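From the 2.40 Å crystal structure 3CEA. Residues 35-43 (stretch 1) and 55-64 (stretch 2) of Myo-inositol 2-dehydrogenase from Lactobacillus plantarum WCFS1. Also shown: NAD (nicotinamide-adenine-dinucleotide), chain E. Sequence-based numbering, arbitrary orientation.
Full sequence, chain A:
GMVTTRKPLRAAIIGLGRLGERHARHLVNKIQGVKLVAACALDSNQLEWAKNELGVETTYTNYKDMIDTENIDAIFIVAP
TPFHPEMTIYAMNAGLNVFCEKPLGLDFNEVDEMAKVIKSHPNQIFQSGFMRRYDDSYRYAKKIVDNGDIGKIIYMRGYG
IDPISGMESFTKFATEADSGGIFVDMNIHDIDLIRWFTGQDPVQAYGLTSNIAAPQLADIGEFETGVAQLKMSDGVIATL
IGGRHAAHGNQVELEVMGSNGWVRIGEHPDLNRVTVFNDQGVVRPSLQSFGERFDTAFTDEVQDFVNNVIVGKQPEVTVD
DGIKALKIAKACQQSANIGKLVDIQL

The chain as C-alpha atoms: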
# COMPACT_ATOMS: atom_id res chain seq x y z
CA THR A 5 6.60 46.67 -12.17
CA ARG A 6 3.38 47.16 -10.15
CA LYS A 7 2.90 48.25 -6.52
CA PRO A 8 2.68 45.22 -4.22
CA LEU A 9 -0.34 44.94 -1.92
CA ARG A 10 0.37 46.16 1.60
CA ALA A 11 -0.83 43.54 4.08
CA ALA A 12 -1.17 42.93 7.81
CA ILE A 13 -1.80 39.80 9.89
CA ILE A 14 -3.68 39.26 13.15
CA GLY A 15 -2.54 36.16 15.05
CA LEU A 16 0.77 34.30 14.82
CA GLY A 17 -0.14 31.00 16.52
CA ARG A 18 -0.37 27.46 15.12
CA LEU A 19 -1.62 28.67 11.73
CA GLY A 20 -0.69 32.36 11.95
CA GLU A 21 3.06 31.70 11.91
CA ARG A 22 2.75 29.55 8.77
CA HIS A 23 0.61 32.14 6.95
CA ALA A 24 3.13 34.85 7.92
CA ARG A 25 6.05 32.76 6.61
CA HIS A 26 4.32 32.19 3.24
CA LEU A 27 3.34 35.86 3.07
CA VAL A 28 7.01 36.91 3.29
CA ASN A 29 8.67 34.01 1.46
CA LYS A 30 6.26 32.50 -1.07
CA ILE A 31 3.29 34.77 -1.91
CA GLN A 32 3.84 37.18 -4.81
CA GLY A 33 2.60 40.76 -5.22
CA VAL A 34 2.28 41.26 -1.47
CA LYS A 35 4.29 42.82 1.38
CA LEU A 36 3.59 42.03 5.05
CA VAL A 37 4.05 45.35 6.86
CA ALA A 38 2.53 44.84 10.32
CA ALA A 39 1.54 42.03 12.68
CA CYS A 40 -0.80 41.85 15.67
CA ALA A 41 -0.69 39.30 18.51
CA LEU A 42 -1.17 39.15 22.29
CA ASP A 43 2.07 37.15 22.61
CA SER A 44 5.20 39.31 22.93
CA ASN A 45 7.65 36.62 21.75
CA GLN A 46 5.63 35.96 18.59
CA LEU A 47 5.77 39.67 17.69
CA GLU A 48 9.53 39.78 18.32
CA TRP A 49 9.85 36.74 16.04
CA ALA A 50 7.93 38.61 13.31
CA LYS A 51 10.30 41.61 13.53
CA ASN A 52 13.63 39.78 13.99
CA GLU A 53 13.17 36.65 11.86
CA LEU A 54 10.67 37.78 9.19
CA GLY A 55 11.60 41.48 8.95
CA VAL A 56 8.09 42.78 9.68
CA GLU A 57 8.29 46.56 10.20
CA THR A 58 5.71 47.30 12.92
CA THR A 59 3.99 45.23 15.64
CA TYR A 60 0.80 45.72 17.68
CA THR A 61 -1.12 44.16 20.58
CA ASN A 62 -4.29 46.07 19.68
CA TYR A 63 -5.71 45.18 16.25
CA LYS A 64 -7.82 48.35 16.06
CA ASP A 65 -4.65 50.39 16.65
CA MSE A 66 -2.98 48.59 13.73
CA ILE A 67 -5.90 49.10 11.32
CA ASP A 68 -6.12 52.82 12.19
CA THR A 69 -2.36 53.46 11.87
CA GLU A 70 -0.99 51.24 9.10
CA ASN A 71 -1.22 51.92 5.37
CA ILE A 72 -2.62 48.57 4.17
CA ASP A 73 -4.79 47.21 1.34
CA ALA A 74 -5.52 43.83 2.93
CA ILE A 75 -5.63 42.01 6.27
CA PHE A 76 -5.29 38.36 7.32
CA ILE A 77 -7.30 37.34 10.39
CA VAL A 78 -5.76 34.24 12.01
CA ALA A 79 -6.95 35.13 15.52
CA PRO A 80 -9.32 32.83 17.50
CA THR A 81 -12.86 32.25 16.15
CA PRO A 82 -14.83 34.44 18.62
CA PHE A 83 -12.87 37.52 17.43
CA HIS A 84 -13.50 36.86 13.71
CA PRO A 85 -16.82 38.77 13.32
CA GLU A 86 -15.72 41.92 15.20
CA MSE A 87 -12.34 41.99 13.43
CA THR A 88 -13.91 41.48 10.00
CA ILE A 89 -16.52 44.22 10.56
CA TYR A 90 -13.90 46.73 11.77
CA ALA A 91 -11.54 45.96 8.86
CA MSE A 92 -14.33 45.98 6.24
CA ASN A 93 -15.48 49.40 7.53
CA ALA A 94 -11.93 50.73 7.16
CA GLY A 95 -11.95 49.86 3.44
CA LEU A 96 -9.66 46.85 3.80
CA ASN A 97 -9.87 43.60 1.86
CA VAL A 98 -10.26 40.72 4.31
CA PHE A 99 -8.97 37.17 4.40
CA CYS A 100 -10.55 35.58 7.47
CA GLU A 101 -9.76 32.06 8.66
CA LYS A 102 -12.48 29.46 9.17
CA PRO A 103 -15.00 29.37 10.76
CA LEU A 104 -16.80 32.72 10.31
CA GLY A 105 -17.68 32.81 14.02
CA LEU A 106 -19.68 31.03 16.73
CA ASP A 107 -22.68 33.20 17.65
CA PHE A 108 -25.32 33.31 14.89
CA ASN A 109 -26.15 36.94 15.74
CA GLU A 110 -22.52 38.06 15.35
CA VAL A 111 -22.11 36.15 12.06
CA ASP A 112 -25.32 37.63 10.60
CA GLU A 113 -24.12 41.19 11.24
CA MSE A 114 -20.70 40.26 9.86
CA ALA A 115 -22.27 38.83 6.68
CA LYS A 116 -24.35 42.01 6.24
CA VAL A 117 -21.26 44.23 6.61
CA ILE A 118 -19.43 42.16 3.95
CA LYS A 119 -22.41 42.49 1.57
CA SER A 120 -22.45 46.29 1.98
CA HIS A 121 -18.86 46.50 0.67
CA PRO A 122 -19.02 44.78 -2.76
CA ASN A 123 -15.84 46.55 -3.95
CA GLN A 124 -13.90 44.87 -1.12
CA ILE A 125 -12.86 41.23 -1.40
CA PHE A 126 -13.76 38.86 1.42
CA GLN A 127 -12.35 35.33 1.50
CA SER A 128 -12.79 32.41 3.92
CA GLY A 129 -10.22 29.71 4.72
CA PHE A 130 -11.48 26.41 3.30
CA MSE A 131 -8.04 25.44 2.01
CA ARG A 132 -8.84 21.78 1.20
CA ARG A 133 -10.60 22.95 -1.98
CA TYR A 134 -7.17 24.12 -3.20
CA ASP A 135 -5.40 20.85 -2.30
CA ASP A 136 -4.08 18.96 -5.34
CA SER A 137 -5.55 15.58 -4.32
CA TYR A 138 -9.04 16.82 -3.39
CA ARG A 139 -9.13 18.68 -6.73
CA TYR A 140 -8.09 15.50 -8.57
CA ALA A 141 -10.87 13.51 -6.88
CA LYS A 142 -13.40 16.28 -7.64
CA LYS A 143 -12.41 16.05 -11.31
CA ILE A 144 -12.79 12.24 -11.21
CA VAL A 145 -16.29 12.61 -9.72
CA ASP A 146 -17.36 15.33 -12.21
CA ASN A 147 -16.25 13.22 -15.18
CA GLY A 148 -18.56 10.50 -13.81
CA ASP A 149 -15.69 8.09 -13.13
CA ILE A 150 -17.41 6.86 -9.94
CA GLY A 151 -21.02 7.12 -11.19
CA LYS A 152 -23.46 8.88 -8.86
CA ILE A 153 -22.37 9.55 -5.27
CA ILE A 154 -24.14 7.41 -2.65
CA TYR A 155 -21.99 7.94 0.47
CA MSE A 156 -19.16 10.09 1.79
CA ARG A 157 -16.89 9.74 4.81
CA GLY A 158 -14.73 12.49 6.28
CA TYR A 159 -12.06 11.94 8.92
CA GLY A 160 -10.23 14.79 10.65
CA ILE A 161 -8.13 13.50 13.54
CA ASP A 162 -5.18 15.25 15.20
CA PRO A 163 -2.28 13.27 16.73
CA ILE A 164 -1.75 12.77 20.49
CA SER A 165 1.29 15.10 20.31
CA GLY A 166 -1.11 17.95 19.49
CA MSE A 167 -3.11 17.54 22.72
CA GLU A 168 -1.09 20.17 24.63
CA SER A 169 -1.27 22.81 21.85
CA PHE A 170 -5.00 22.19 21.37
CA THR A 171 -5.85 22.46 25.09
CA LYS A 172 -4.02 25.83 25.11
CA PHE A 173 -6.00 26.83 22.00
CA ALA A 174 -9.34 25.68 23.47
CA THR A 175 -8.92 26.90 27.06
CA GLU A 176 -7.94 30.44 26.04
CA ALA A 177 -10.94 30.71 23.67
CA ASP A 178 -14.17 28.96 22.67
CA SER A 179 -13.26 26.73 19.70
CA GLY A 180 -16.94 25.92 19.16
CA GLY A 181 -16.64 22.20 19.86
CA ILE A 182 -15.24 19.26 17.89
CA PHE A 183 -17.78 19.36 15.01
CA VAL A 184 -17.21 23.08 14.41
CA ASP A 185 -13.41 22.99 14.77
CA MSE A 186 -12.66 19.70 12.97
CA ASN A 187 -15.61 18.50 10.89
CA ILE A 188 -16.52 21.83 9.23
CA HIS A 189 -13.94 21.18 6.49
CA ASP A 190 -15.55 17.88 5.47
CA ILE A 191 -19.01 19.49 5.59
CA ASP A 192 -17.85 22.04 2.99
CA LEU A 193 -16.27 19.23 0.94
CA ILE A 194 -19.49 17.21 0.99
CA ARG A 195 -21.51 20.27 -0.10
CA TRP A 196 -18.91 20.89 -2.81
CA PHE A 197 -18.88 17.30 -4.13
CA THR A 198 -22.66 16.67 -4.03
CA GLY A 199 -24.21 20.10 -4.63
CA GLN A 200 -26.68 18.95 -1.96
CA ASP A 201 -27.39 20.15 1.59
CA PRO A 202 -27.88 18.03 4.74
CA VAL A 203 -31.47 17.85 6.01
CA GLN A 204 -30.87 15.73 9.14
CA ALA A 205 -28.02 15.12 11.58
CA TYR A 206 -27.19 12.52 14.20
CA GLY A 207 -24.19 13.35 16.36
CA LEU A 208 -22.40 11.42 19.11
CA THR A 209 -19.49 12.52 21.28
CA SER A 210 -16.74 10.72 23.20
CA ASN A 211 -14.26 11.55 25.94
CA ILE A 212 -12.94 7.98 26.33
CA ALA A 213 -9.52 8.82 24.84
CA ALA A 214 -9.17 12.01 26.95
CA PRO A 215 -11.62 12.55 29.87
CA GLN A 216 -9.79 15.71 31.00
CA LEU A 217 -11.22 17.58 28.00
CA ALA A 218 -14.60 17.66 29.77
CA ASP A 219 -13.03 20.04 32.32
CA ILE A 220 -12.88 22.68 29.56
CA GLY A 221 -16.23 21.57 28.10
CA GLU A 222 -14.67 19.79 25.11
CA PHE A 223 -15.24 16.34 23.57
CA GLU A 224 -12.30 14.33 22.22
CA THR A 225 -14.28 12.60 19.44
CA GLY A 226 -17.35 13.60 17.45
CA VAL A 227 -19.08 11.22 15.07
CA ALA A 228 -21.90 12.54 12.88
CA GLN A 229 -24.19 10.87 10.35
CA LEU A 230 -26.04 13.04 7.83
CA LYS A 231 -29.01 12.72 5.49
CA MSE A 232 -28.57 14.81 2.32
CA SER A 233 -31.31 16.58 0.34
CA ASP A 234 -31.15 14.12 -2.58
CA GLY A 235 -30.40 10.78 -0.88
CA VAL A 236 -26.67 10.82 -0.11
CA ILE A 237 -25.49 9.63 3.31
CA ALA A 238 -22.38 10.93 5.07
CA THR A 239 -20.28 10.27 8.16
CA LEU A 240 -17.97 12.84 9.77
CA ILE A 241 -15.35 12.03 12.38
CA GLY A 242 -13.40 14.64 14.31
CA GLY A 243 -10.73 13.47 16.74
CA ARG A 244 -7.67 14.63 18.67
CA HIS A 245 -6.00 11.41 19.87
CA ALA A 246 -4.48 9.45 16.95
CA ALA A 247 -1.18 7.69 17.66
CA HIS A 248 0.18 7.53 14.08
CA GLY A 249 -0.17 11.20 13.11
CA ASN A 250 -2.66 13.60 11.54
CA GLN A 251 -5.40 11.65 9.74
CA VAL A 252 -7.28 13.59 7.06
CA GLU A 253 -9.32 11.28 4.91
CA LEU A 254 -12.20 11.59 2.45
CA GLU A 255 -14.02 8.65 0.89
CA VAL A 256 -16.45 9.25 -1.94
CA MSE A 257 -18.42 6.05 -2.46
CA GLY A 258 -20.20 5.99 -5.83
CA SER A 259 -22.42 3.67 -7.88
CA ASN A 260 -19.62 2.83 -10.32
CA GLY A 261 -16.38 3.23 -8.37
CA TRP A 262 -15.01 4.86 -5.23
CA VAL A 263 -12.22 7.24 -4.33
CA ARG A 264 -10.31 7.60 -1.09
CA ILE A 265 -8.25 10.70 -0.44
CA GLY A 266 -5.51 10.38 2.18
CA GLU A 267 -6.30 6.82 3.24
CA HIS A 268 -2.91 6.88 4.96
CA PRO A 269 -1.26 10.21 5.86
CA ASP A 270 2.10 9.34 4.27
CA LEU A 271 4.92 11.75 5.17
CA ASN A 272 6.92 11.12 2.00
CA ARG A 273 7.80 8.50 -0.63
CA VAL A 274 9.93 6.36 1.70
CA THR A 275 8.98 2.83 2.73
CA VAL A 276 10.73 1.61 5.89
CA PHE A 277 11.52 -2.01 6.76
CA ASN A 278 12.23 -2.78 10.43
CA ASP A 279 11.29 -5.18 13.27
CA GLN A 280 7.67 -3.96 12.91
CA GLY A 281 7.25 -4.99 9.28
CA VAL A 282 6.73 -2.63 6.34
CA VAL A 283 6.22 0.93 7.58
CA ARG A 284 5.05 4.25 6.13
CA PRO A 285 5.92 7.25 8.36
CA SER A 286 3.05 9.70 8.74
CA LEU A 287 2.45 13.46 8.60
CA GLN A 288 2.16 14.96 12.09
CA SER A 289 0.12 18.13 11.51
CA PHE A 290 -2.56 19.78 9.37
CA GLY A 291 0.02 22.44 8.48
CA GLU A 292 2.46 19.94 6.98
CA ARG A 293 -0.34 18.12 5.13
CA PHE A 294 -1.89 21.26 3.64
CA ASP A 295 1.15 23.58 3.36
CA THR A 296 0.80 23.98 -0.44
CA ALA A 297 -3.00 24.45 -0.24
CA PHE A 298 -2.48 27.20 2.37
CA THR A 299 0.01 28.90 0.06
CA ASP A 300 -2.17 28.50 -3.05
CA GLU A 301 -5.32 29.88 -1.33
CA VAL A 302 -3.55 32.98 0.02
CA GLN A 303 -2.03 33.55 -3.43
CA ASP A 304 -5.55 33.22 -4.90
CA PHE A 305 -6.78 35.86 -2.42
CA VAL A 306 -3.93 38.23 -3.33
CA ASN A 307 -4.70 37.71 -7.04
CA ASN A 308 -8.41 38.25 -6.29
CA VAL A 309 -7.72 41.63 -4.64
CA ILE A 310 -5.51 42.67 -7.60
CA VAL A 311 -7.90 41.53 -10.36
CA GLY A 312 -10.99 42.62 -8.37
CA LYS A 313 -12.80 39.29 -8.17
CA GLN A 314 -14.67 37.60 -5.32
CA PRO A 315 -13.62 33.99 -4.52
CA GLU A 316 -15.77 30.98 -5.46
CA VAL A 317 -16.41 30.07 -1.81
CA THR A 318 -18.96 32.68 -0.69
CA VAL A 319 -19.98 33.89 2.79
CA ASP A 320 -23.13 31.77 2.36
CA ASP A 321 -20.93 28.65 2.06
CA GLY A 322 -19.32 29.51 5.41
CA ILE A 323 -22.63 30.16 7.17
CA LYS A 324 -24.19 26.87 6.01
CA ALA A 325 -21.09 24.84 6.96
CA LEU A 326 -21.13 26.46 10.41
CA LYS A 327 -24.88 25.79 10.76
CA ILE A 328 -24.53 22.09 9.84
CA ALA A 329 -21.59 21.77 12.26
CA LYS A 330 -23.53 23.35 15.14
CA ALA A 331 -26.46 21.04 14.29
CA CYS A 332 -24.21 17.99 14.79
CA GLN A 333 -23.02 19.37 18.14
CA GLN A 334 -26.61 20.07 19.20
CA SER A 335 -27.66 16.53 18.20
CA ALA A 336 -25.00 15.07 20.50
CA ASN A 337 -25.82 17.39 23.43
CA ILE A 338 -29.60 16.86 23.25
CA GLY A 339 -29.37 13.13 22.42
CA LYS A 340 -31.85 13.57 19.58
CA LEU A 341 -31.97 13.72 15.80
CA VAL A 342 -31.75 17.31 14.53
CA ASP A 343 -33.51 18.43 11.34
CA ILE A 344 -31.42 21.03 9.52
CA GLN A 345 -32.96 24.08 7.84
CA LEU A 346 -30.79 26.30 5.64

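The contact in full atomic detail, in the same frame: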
# COMPACT_ATOMS: atom_id res chain seq x y z
N LYS A 35 3.28 42.48 0.39
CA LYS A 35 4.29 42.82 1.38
C LYS A 35 3.64 42.89 2.76
O LYS A 35 2.74 43.71 2.99
CB LYS A 35 4.96 44.14 1.02
CG LYS A 35 6.27 44.41 1.76
N LEU A 36 4.09 42.03 3.67
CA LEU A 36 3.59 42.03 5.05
C LEU A 36 4.28 43.13 5.85
O LEU A 36 5.48 43.06 6.12
CB LEU A 36 3.81 40.65 5.69
CG LEU A 36 3.18 40.38 7.06
CD1 LEU A 36 1.66 40.45 7.01
CD2 LEU A 36 3.63 39.02 7.57
N VAL A 37 3.51 44.14 6.24
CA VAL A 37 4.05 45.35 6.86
C VAL A 37 3.92 45.36 8.38
O VAL A 37 4.82 45.82 9.08
CB VAL A 37 3.40 46.63 6.26
CG1 VAL A 37 3.98 47.89 6.91
CG2 VAL A 37 3.60 46.68 4.75
N ALA A 38 2.80 44.84 8.88
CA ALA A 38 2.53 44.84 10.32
C ALA A 38 1.93 43.52 10.79
O ALA A 38 1.33 42.78 10.00
CB ALA A 38 1.62 46.00 10.68
N ALA A 39 2.11 43.23 12.07
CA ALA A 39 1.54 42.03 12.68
C ALA A 39 0.95 42.34 14.05
O ALA A 39 1.48 43.18 14.79
CB ALA A 39 2.59 40.93 12.79
N CYS A 40 -0.14 41.66 14.39
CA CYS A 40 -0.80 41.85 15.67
C CYS A 40 -1.00 40.52 16.40
O CYS A 40 -1.58 39.58 15.85
CB CYS A 40 -2.14 42.57 15.50
SG CYS A 40 -2.97 42.98 17.05
N ALA A 41 -0.51 40.46 17.63
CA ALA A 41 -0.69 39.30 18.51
C ALA A 41 -0.68 39.74 19.97
O ALA A 41 -0.23 40.84 20.29
CB ALA A 41 0.40 38.26 18.26
N LEU A 42 -1.20 38.89 20.85
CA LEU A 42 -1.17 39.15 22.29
C LEU A 42 0.09 38.57 22.94
O LEU A 42 0.40 38.86 24.10
CB LEU A 42 -2.43 38.61 22.98
CG LEU A 42 -3.80 39.19 22.59
CD1 LEU A 42 -4.91 38.48 23.35
CD2 LEU A 42 -3.88 40.70 22.82
N ASP A 43 0.81 37.75 22.17
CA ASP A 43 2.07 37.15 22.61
C ASP A 43 3.24 38.02 22.18
O ASP A 43 3.41 38.30 20.99
CB ASP A 43 2.21 35.73 22.03
CG ASP A 43 3.34 34.94 22.67
OD1 ASP A 43 4.47 35.46 22.79
OD2 ASP A 43 3.09 33.77 23.05
N GLY A 55 11.32 40.12 9.41
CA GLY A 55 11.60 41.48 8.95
C GLY A 55 10.37 42.37 8.87
O GLY A 55 10.38 43.38 8.17
N VAL A 56 9.33 41.99 9.60
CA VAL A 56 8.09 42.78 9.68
C VAL A 56 8.38 44.11 10.37
O VAL A 56 8.96 44.14 11.46
CB VAL A 56 6.97 41.99 10.42
CG1 VAL A 56 5.72 42.85 10.59
CG2 VAL A 56 6.63 40.70 9.69
N GLU A 57 7.98 45.21 9.73
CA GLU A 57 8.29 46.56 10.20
C GLU A 57 7.71 46.90 11.58
O GLU A 57 8.46 47.17 12.52
CB GLU A 57 7.86 47.62 9.17
CG GLU A 57 8.83 47.79 8.01
N THR A 58 6.39 46.87 11.70
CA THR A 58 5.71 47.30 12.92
C THR A 58 4.92 46.15 13.57
O THR A 58 4.49 45.23 12.88
CB THR A 58 4.75 48.48 12.64
OG1 THR A 58 5.14 49.15 11.43
CG2 THR A 58 4.78 49.48 13.80
N THR A 59 4.75 46.23 14.89
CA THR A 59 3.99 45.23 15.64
C THR A 59 3.00 45.89 16.60
O THR A 59 3.25 46.98 17.11
CB THR A 59 4.90 44.27 16.44
OG1 THR A 59 5.90 45.02 17.13
CG2 THR A 59 5.55 43.25 15.52
N TYR A 60 1.88 45.20 16.83
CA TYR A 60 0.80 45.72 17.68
C TYR A 60 0.24 44.63 18.60
O TYR A 60 0.36 43.44 18.31
CB TYR A 60 -0.33 46.28 16.81
CG TYR A 60 0.03 47.52 16.02
CD1 TYR A 60 0.64 47.43 14.77
CD2 TYR A 60 -0.24 48.80 16.52
CE1 TYR A 60 0.96 48.57 14.04
CE2 TYR A 60 0.08 49.94 15.80
CZ TYR A 60 0.68 49.82 14.56
OH TYR A 60 1.01 50.94 13.84
N THR A 61 -0.35 45.05 19.71
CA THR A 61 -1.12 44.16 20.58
C THR A 61 -2.62 44.45 20.44
O THR A 61 -3.46 43.60 20.75
CB THR A 61 -0.71 44.28 22.06
OG1 THR A 61 -0.74 45.65 22.46
CG2 THR A 61 0.69 43.72 22.28
N ASN A 62 -2.92 45.65 19.97
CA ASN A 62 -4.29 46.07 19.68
C ASN A 62 -4.50 46.09 18.16
O ASN A 62 -3.81 46.82 17.45
CB ASN A 62 -4.55 47.46 20.27
CG ASN A 62 -6.03 47.76 20.46
OD1 ASN A 62 -6.82 47.68 19.53
ND2 ASN A 62 -6.39 48.13 21.69
N TYR A 63 -5.45 45.29 17.68
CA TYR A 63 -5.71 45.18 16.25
C TYR A 63 -6.36 46.43 15.66
O TYR A 63 -6.12 46.78 14.50
CB TYR A 63 -6.52 43.91 15.92
CG TYR A 63 -8.00 43.98 16.25
CD1 TYR A 63 -8.48 43.62 17.51
CD2 TYR A 63 -8.93 44.39 15.28
CE1 TYR A 63 -9.84 43.68 17.81
CE2 TYR A 63 -10.29 44.46 15.57
CZ TYR A 63 -10.74 44.09 16.83
OH TYR A 63 -12.08 44.15 17.12
N LYS A 64 -7.18 47.10 16.47
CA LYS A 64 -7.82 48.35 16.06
C LYS A 64 -6.79 49.47 15.90
O LYS A 64 -6.91 50.31 15.01
CB LYS A 64 -8.91 48.76 17.06
CG LYS A 64 -10.13 47.84 17.06
CD LYS A 64 -11.14 48.26 18.11
CE LYS A 64 -12.33 47.31 18.13
NZ LYS A 64 -13.31 47.66 19.18
PA NAD E . -3.64 29.95 18.23
O1A NAD E . -2.51 29.01 18.05
O2A NAD E . -4.15 29.93 19.62
O5B NAD E . -3.17 31.42 17.80
C5B NAD E . -3.97 32.55 18.07
C4B NAD E . -3.15 33.83 17.88
O4B NAD E . -4.00 34.97 17.85
C3B NAD E . -2.15 34.04 19.00
O3B NAD E . -0.92 34.37 18.42
C2B NAD E . -2.70 35.22 19.79
O2B NAD E . -1.68 36.05 20.29
C1B NAD E . -3.56 35.95 18.77
N9A NAD E . -4.71 36.61 19.41
C8A NAD E . -5.64 36.04 20.25
N7A NAD E . -6.53 36.98 20.62
C5A NAD E . -6.19 38.15 20.03
C6A NAD E . -6.76 39.42 20.06
N6A NAD E . -7.98 39.57 20.58
N1A NAD E . -6.18 40.44 19.34
C2A NAD E . -5.04 40.21 18.58
N3A NAD E . -4.48 38.95 18.55
C4A NAD E . -5.05 37.93 19.26
O3 NAD E . -4.83 29.60 17.21
PN NAD E . -4.54 28.97 15.75
O1N NAD E . -3.36 29.63 15.15
O2N NAD E . -4.59 27.50 15.90
O5D NAD E . -5.84 29.36 14.89
C5D NAD E . -6.37 30.67 14.84
C4D NAD E . -7.59 30.64 13.91
O4D NAD E . -7.30 29.87 12.76
C3D NAD E . -8.80 30.02 14.59
O3D NAD E . -9.91 30.87 14.41
C2D NAD E . -9.01 28.70 13.88
O2D NAD E . -10.37 28.41 13.69
C1D NAD E . -8.29 28.88 12.54
N1N NAD E . -7.70 27.61 12.07
C2N NAD E . -7.97 27.20 10.79
C3N NAD E . -7.42 26.00 10.30
C7N NAD E . -7.56 25.62 8.86
O7N NAD E . -7.40 24.27 8.50
N7N NAD E . -7.83 26.56 7.94
C4N NAD E . -6.60 25.24 11.13
C5N NAD E . -6.33 25.67 12.43
C6N NAD E . -6.89 26.86 12.89

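Two parallel strands, 35-40 and 58-60, lie edge to edge, and their backbones are laced by a ladder of four hydrogen bonds. Thr-58 N donates to Val-37 O (3.2 Å, nearly linear), Ala-39 N to Thr-58 O (3.2 Å), Tyr-60 N to Ala-39 O (2.9 Å) and Ala-41 N to Tyr-60 O (3.2 Å). The alternation is typical of parallel pairing: Ala-39 uses both its N and its O toward the partner, while Ala-38 and Cys-40 turn theirs elsewhere. Each of those two instead brings its CA against a carbonyl, Ala-38 CA to Thr-58 O at 3.2 Å and Cys-40 CA to Tyr-60 O at 3.3 Å, so the backbones fit closely even between the hydrogen bonds.

The side chains fill the space above and below this ladder. Ala-38, Cys-40, Thr-58 and Tyr-60 share one face of the sheet. There the small methyl of Ala-38 leaves room for the aromatic ring of Tyr-60, whose edge it meets at 4.3 Å (Ala-38 CB to Tyr-60 CE1). Alanine, with only a methyl, fits beside the edge of the ring. Farther along the same face, the sulfur of Cys-40 occupies the hollow formed as the second stretch turns from strand into helix. Cys-40 SG lies 3.4 Å from Tyr-63 N, 3.8 Å from Tyr-63 CB and 4.2 Å from Tyr-60 CB. Cysteine suits the place, being compact yet polarizable, and its t rotamer carries the sulfur into this bend. Asn-62 helps shape the turn as the helix N-cap: Asn-62 OD1 accepts a weak bond from Lys-64 N at 3.1 Å.

Ala-39 and Thr-59 point to the other face. Just before the second strand, Val-56 is the principal bump at this end of the contact. Val-56 CG1 packs 3.5 Å from Val-37 O, 3.8 Å from Ala-38 CA and 4.3 Å from Ala-39 CB, while Val-56 CG2 reaches Leu-36 CD2 at 4.0 Å. The two branches of the valine thus rest on neighbouring parts of stretch 1, CG1 on the backbone and the Ala-39 methyl, CG2 on the tip of Leu-36.

Beyond the strand, the CA-to-CB bond of Leu-42 points away from the second stretch, but the end of its side chain curls back to bring Leu-42 CD2 within 3.6 Å of Thr-61 O. Its backbone serves the cofactor: Leu-42 N donates to NAD O2B at 2.9 Å, as befits a dehydrogenase. Cys-40 SG also lies 3.8 Å from NAD C2A, so the sulfur touches both the turn and the adenine.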